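Local coordinates for protein transcriptional regulator, MerR family (Bacillus thuringiensis serovar konkukian, PDB 3GPV) that probably binds DNA as a MerR-family transcription regulator, with a winged-helix-type domain followed by a long helix likely to form a coiled coil, at residues 37-45 against 76-87. Numbering follows the deposited sequence.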
ATOM      1  N   ASP B  37     -13.459 -10.644   9.986  1.00 62.86           N
ATOM      2  CA  ASP B  37     -14.318 -11.707  10.479  1.00 61.86           C
ATOM      3  C   ASP B  37     -15.261 -12.135   9.363  1.00 61.27           C
ATOM      4  O   ASP B  37     -15.382 -13.320   9.068  1.00 61.43           O
ATOM      5  CB  ASP B  37     -15.131 -11.223  11.676  1.00 61.07           C
ATOM      6  CG  ASP B  37     -15.467 -12.342  12.637  1.00 60.14           C
ATOM      7  OD1 ASP B  37     -15.783 -13.457  12.175  1.00 60.93           O
ATOM      8  OD2 ASP B  37     -15.421 -12.106  13.858  1.00 60.61           O
ATOM      9  N   LYS B  38     -15.924 -11.165   8.742  1.00 60.73           N
ATOM     10  CA  LYS B  38     -16.853 -11.459   7.657  1.00 60.10           C
ATOM     11  C   LYS B  38     -16.124 -12.134   6.505  1.00 59.15           C
ATOM     12  O   LYS B  38     -16.680 -13.010   5.844  1.00 58.35           O
ATOM     13  CB  LYS B  38     -17.520 -10.178   7.149  1.00 60.95           C
ATOM     14  CG  LYS B  38     -18.353  -9.449   8.182  1.00 61.44           C
ATOM     15  CD  LYS B  38     -19.068  -8.258   7.564  1.00 62.51           C
ATOM     16  CE  LYS B  38     -19.788  -7.422   8.616  1.00 63.37           C
ATOM     17  NZ  LYS B  38     -18.842  -6.783   9.572  1.00 64.34           N
ATOM     18  N   GLN B  39     -14.885 -11.717   6.259  1.00 58.23           N
ATOM     19  CA  GLN B  39     -14.088 -12.307   5.191  1.00 57.44           C
ATOM     20  C   GLN B  39     -13.690 -13.733   5.570  1.00 56.05           C
ATOM     21  O   GLN B  39     -13.002 -14.421   4.817  1.00 56.06           O
ATOM     22  CB  GLN B  39     -12.842 -11.464   4.928  1.00 58.50           C
ATOM     23  CG  GLN B  39     -13.139 -10.077   4.376  1.00 60.85           C
ATOM     24  CD  GLN B  39     -13.815 -10.113   3.015  1.00 62.21           C
ATOM     25  OE1 GLN B  39     -13.250 -10.610   2.038  1.00 62.75           O
ATOM     26  NE2 GLN B  39     -15.033  -9.582   2.946  1.00 63.67           N
ATOM     27  N   GLY B  40     -14.137 -14.161   6.747  1.00 54.42           N
ATOM     28  CA  GLY B  40     -13.858 -15.501   7.227  1.00 53.62           C
ATOM     29  C   GLY B  40     -12.396 -15.790   7.492  1.00 52.24           C
ATOM     30  O   GLY B  40     -11.886 -16.832   7.081  1.00 52.82           O
ATOM     31  N   LEU B  41     -11.725 -14.883   8.194  1.00 51.03           N
ATOM     32  CA  LEU B  41     -10.308 -15.053   8.492  1.00 49.18           C
ATOM     33  C   LEU B  41     -10.048 -15.545   9.920  1.00 47.96           C
ATOM     34  O   LEU B  41      -8.909 -15.843  10.285  1.00 44.23           O
ATOM     35  CB  LEU B  41      -9.559 -13.732   8.246  1.00 50.62           C
ATOM     36  CG  LEU B  41      -9.603 -13.149   6.821  1.00 51.45           C
ATOM     37  CD1 LEU B  41      -8.702 -11.923   6.725  1.00 51.73           C
ATOM     38  CD2 LEU B  41      -9.160 -14.199   5.818  1.00 51.72           C
ATOM     39  N   PHE B  42     -11.102 -15.643  10.722  1.00 47.81           N
ATOM     40  CA  PHE B  42     -10.955 -16.098  12.099  1.00 48.74           C
ATOM     41  C   PHE B  42     -11.730 -17.383  12.392  1.00 48.91           C
ATOM     42  O   PHE B  42     -12.543 -17.417  13.313  1.00 47.78           O
ATOM     43  CB  PHE B  42     -11.432 -15.021  13.081  1.00 49.96           C
ATOM     44  CG  PHE B  42     -10.835 -13.664  12.851  1.00 50.70           C
ATOM     45  CD1 PHE B  42      -9.470 -13.513  12.619  1.00 51.80           C
ATOM     46  CD2 PHE B  42     -11.635 -12.525  12.922  1.00 50.84           C
ATOM     47  CE1 PHE B  42      -8.911 -12.247  12.465  1.00 51.69           C
ATOM     48  CE2 PHE B  42     -11.089 -11.254  12.771  1.00 50.76           C
ATOM     49  CZ  PHE B  42      -9.723 -11.114  12.543  1.00 50.99           C
ATOM     50  N   PRO B  43     -11.490 -18.453  11.621  1.00 49.83           N
ATOM     51  CA  PRO B  43     -12.218 -19.700  11.878  1.00 51.18           C
ATOM     52  C   PRO B  43     -11.763 -20.339  13.183  1.00 51.71           C
ATOM     53  O   PRO B  43     -12.411 -21.240  13.708  1.00 52.89           O
ATOM     54  CB  PRO B  43     -11.861 -20.572  10.670  1.00 50.99           C
ATOM     55  CG  PRO B  43     -11.479 -19.574   9.607  1.00 51.84           C
ATOM     56  CD  PRO B  43     -10.694 -18.563  10.389  1.00 50.98           C
ATOM     57  N   PHE B  44     -10.644 -19.848  13.701  1.00 51.77           N
ATOM     58  CA  PHE B  44     -10.038 -20.364  14.924  1.00 51.97           C
ATOM     59  C   PHE B  44     -10.482 -19.688  16.215  1.00 52.84           C
ATOM     60  O   PHE B  44      -9.928 -19.955  17.278  1.00 52.17           O
ATOM     61  CB  PHE B  44      -8.528 -20.237  14.795  1.00 50.61           C
ATOM     62  CG  PHE B  44      -8.089 -18.897  14.290  1.00 47.99           C
ATOM     63  CD1 PHE B  44      -8.085 -17.790  15.124  1.00 46.70           C
ATOM     64  CD2 PHE B  44      -7.718 -18.734  12.960  1.00 48.16           C
ATOM     65  CE1 PHE B  44      -7.718 -16.539  14.642  1.00 47.10           C
ATOM     66  CE2 PHE B  44      -7.352 -17.488  12.469  1.00 46.79           C
ATOM     67  CZ  PHE B  44      -7.351 -16.390  13.309  1.00 47.11           C
ATOM     68  N   LEU B  45     -11.472 -18.813  16.130  1.00 54.18           N
ATOM     69  CA  LEU B  45     -11.940 -18.120  17.317  1.00 56.12           C
ATOM     70  C   LEU B  45     -12.727 -19.033  18.255  1.00 58.05           C
ATOM     71  O   LEU B  45     -13.588 -19.799  17.824  1.00 57.17           O
ATOM     72  CB  LEU B  45     -12.776 -16.912  16.904  1.00 56.17           C
ATOM     73  CG  LEU B  45     -12.189 -15.552  17.292  1.00 56.11           C
ATOM     74  CD1 LEU B  45     -10.667 -15.568  17.183  1.00 54.68           C
ATOM     75  CD2 LEU B  45     -12.799 -14.491  16.405  1.00 54.56           C
ATOM     76  N   ILE B  76      -6.890 -10.584  -0.131  1.00 53.27           N
ATOM     77  CA  ILE B  76      -7.698 -11.171   0.925  1.00 55.85           C
ATOM     78  C   ILE B  76      -7.993 -12.655   0.696  1.00 57.28           C
ATOM     79  O   ILE B  76      -8.011 -13.440   1.640  1.00 57.62           O
ATOM     80  CB  ILE B  76      -9.048 -10.433   1.072  1.00 55.73           C
ATOM     81  CG1 ILE B  76      -8.823  -8.927   1.276  1.00 56.63           C
ATOM     82  CG2 ILE B  76      -9.816 -11.004   2.246  1.00 56.07           C
ATOM     83  CD1 ILE B  76      -8.466  -8.150   0.007  1.00 57.16           C
ATOM     84  N   GLN B  77      -8.222 -13.039  -0.555  1.00 58.56           N
ATOM     85  CA  GLN B  77      -8.541 -14.425  -0.868  1.00 59.48           C
ATOM     86  C   GLN B  77      -7.389 -15.376  -0.573  1.00 58.34           C
ATOM     87  O   GLN B  77      -7.607 -16.508  -0.146  1.00 58.25           O
ATOM     88  CB  GLN B  77      -8.970 -14.554  -2.336  1.00 62.38           C
ATOM     89  CG  GLN B  77      -7.845 -14.455  -3.358  1.00 65.84           C
ATOM     90  CD  GLN B  77      -7.672 -15.739  -4.165  1.00 68.05           C
ATOM     91  OE1 GLN B  77      -8.609 -16.210  -4.816  1.00 68.26           O
ATOM     92  NE2 GLN B  77      -6.470 -16.305  -4.128  1.00 68.54           N
ATOM     93  N   LYS B  78      -6.165 -14.916  -0.804  1.00 56.94           N
ATOM     94  CA  LYS B  78      -4.990 -15.736  -0.548  1.00 55.10           C
ATOM     95  C   LYS B  78      -4.734 -15.826   0.949  1.00 52.46           C
ATOM     96  O   LYS B  78      -4.275 -16.848   1.450  1.00 51.51           O
ATOM     97  CB  LYS B  78      -3.771 -15.153  -1.262  1.00 56.57           C
ATOM     98  CG  LYS B  78      -3.886 -15.195  -2.780  1.00 58.94           C
ATOM     99  CD  LYS B  78      -2.707 -14.511  -3.455  1.00 60.77           C
ATOM    100  CE  LYS B  78      -2.868 -14.503  -4.966  1.00 61.31           C
ATOM    101  NZ  LYS B  78      -1.751 -13.790  -5.638  1.00 61.77           N
ATOM    102  N   ILE B  79      -5.037 -14.756   1.673  1.00 50.38           N
ATOM    103  CA  ILE B  79      -4.838 -14.771   3.113  1.00 48.76           C
ATOM    104  C   ILE B  79      -5.792 -15.795   3.716  1.00 48.99           C
ATOM    105  O   ILE B  79      -5.429 -16.527   4.634  1.00 46.72           O
ATOM    106  CB  ILE B  79      -5.119 -13.391   3.728  1.00 47.91           C
ATOM    107  CG1 ILE B  79      -4.143 -12.365   3.155  1.00 47.43           C
ATOM    108  CG2 ILE B  79      -4.969 -13.455   5.227  1.00 45.95           C
ATOM    109  CD1 ILE B  79      -4.501 -10.927   3.461  1.00 49.60           C
ATOM    110  N   LYS B  80      -7.012 -15.848   3.189  1.00 49.85           N
ATOM    111  CA  LYS B  80      -8.003 -16.793   3.689  1.00 52.45           C
ATOM    112  C   LYS B  80      -7.541 -18.202   3.356  1.00 52.16           C
ATOM    113  O   LYS B  80      -7.714 -19.127   4.146  1.00 52.05           O
ATOM    114  CB  LYS B  80      -9.376 -16.524   3.064  1.00 54.79           C
ATOM    115  CG  LYS B  80     -10.470 -17.449   3.575  1.00 59.43           C
ATOM    116  CD  LYS B  80     -11.856 -16.988   3.148  1.00 63.54           C
ATOM    117  CE  LYS B  80     -12.003 -16.940   1.626  1.00 66.44           C
ATOM    118  NZ  LYS B  80     -13.361 -16.459   1.201  1.00 68.50           N
ATOM    119  N   GLN B  81      -6.935 -18.348   2.183  1.00 52.28           N
ATOM    120  CA  GLN B  81      -6.429 -19.632   1.729  1.00 51.83           C
ATOM    121  C   GLN B  81      -5.322 -20.081   2.672  1.00 50.10           C
ATOM    122  O   GLN B  81      -5.168 -21.273   2.954  1.00 48.73           O
ATOM    123  CB  GLN B  81      -5.890 -19.498   0.310  1.00 54.63           C
ATOM    124  CG  GLN B  81      -5.494 -20.799  -0.336  1.00 59.63           C
ATOM    125  CD  GLN B  81      -5.351 -20.662  -1.837  1.00 62.97           C
ATOM    126  OE1 GLN B  81      -4.535 -19.881  -2.329  1.00 65.14           O
ATOM    127  NE2 GLN B  81      -6.153 -21.418  -2.577  1.00 64.24           N
ATOM    128  N   PHE B  82      -4.558 -19.110   3.163  1.00 47.22           N
ATOM    129  CA  PHE B  82      -3.467 -19.386   4.091  1.00 45.17           C
ATOM    130  C   PHE B  82      -4.044 -19.894   5.410  1.00 43.98           C
ATOM    131  O   PHE B  82      -3.527 -20.828   6.019  1.00 42.42           O
ATOM    132  CB  PHE B  82      -2.658 -18.114   4.350  1.00 42.94           C
ATOM    133  CG  PHE B  82      -1.725 -18.220   5.519  1.00 41.75           C
ATOM    134  CD1 PHE B  82      -0.564 -18.976   5.432  1.00 41.18           C
ATOM    135  CD2 PHE B  82      -2.025 -17.595   6.722  1.00 40.49           C
ATOM    136  CE1 PHE B  82       0.292 -19.113   6.527  1.00 41.18           C
ATOM    137  CE2 PHE B  82      -1.180 -17.724   7.820  1.00 41.61           C
ATOM    138  CZ  PHE B  82      -0.018 -18.487   7.722  1.00 40.66           C
ATOM    139  N   ILE B  83      -5.121 -19.253   5.844  1.00 44.02           N
ATOM    140  CA  ILE B  83      -5.788 -19.605   7.084  1.00 45.17           C
ATOM    141  C   ILE B  83      -6.425 -20.982   6.990  1.00 45.41           C
ATOM    142  O   ILE B  83      -6.283 -21.801   7.898  1.00 44.75           O
ATOM    143  CB  ILE B  83      -6.869 -18.574   7.404  1.00 45.93           C
ATOM    144  CG1 ILE B  83      -6.215 -17.212   7.615  1.00 46.26           C
ATOM    145  CG2 ILE B  83      -7.656 -18.993   8.630  1.00 45.59           C
ATOM    146  CD1 ILE B  83      -7.218 -16.063   7.629  1.00 50.09           C
ATOM    147  N   ASP B  84      -7.127 -21.233   5.891  1.00 46.53           N
ATOM    148  CA  ASP B  84      -7.776 -22.521   5.696  1.00 47.67           C
ATOM    149  C   ASP B  84      -6.740 -23.632   5.691  1.00 47.88           C
ATOM    150  O   ASP B  84      -6.958 -24.685   6.284  1.00 46.98           O
ATOM    151  CB  ASP B  84      -8.578 -22.534   4.393  1.00 48.35           C
ATOM    152  CG  ASP B  84      -9.777 -21.605   4.438  1.00 48.53           C
ATOM    153  OD1 ASP B  84     -10.404 -21.493   5.512  1.00 51.12           O
ATOM    154  OD2 ASP B  84     -10.103 -20.995   3.401  1.00 49.64           O
ATOM    155  N   TRP B  85      -5.613 -23.398   5.025  1.00 48.11           N
ATOM    156  CA  TRP B  85      -4.545 -24.394   4.984  1.00 48.95           C
ATOM    157  C   TRP B  85      -3.978 -24.630   6.375  1.00 48.45           C
ATOM    158  O   TRP B  85      -3.703 -25.768   6.748  1.00 48.21           O
ATOM    159  CB  TRP B  85      -3.403 -23.955   4.062  1.00 50.43           C
ATOM    160  CG  TRP B  85      -3.667 -24.142   2.606  1.00 51.81           C
ATOM    161  CD1 TRP B  85      -4.534 -25.021   2.039  1.00 53.24           C
ATOM    162  CD2 TRP B  85      -3.009 -23.473   1.524  1.00 53.77           C
ATOM    163  NE1 TRP B  85      -4.461 -24.948   0.671  1.00 54.77           N
ATOM    164  CE2 TRP B  85      -3.532 -24.004   0.326  1.00 54.45           C
ATOM    165  CE3 TRP B  85      -2.025 -22.477   1.452  1.00 53.59           C
ATOM    166  CZ2 TRP B  85      -3.103 -23.572  -0.936  1.00 54.55           C
ATOM    167  CZ3 TRP B  85      -1.597 -22.046   0.195  1.00 53.79           C
ATOM    168  CH2 TRP B  85      -2.138 -22.596  -0.981  1.00 54.46           C
ATOM    169  N   SER B  86      -3.786 -23.553   7.134  1.00 47.59           N
ATOM    170  CA  SER B  86      -3.258 -23.669   8.488  1.00 45.69           C
ATOM    171  C   SER B  86      -4.212 -24.511   9.326  1.00 40.27           C
ATOM    172  O   SER B  86      -3.789 -25.254  10.199  1.00 44.49           O
ATOM    173  CB  SER B  86      -3.098 -22.283   9.124  1.00 49.32           C
ATOM    174  OG  SER B  86      -2.180 -21.491   8.393  1.00 49.47           O
HETATM  175  N   MSE B  87      -5.501 -24.401   9.032  1.00 37.70           N
HETATM  176  CA  MSE B  87      -6.529 -25.139   9.771  1.00 38.74           C
HETATM  177  C   MSE B  87      -6.534 -26.637   9.406  1.00 43.49           C
HETATM  178  O   MSE B  87      -6.795 -27.492  10.250  1.00 42.97           O
HETATM  179  CB  MSE B  87      -7.911 -24.540   9.492  1.00 29.03           C
HETATM  180  CG  MSE B  87      -8.108 -23.100   9.977  1.00 28.91           C
HETATM  181 SE   MSE B  87      -8.053 -22.943  11.874  1.00 43.45          SE
HETATM  182  CE  MSE B  87      -6.176 -22.466  12.171  1.00 28.20           C
TER
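The Phe44 ring meets helix 76-87 along its edge: Ile83 CG2 lies near the ring plane, 4.1 Å from Phe44 CE2. One face of this ring rests on Phe42 CA, two residues back, offset toward the rim. The selenium of Met87, a selenomethionine, sits 4.0 Å from Phe44 CB, while its CE methyl comes up obliquely to the same ring; bends at chi2 and chi3 fold the Met87 chain back to do this. With Phe44 CG between the backbone N and the carbonyl carbon (chi1 47°), the ring edge reaches Ile83 and CB stays beside the selenium. Ile83 is shared by three residues of the 37-45 segment. Its CG2 branch touches Pro43 CD at 3.5 Å as well as the Phe44 edge, and its CD1 methyl packs against Leu41. There Leu41 CD2 and Ile83 CD1 are 3.2 Å apart, tighter than normal van der Waals contact, and the two side chains cross at about a right angle. Leu41 CD2 also lies 3.5 Å from Lys80 CA, over the helix backbone. Leu41 O, buried beside Ile83 CD1, has no polar partner in the model, nor does Gln39 O, which faces Lys80 CD at 3.3 Å. Van der Waals packing holds the contact, with the Lys80 chain and the Gln39 amide at its rim, where Ile76 CG2 lies 3.5 Å from Gln39 OE1. The chain leaves helical geometry at Gly40 with positive phi, in a Schellman-type turn. The loop after helix 30-38 thus packs on helix 76-88 on its way to strand 46-47, in the MerR-type DNA-binding domain. Helix 57-70 lies beside both: Ile79 and Ile83 pack on Ile66, while Phe44 stacks on Tyr62, which Met87 also touches.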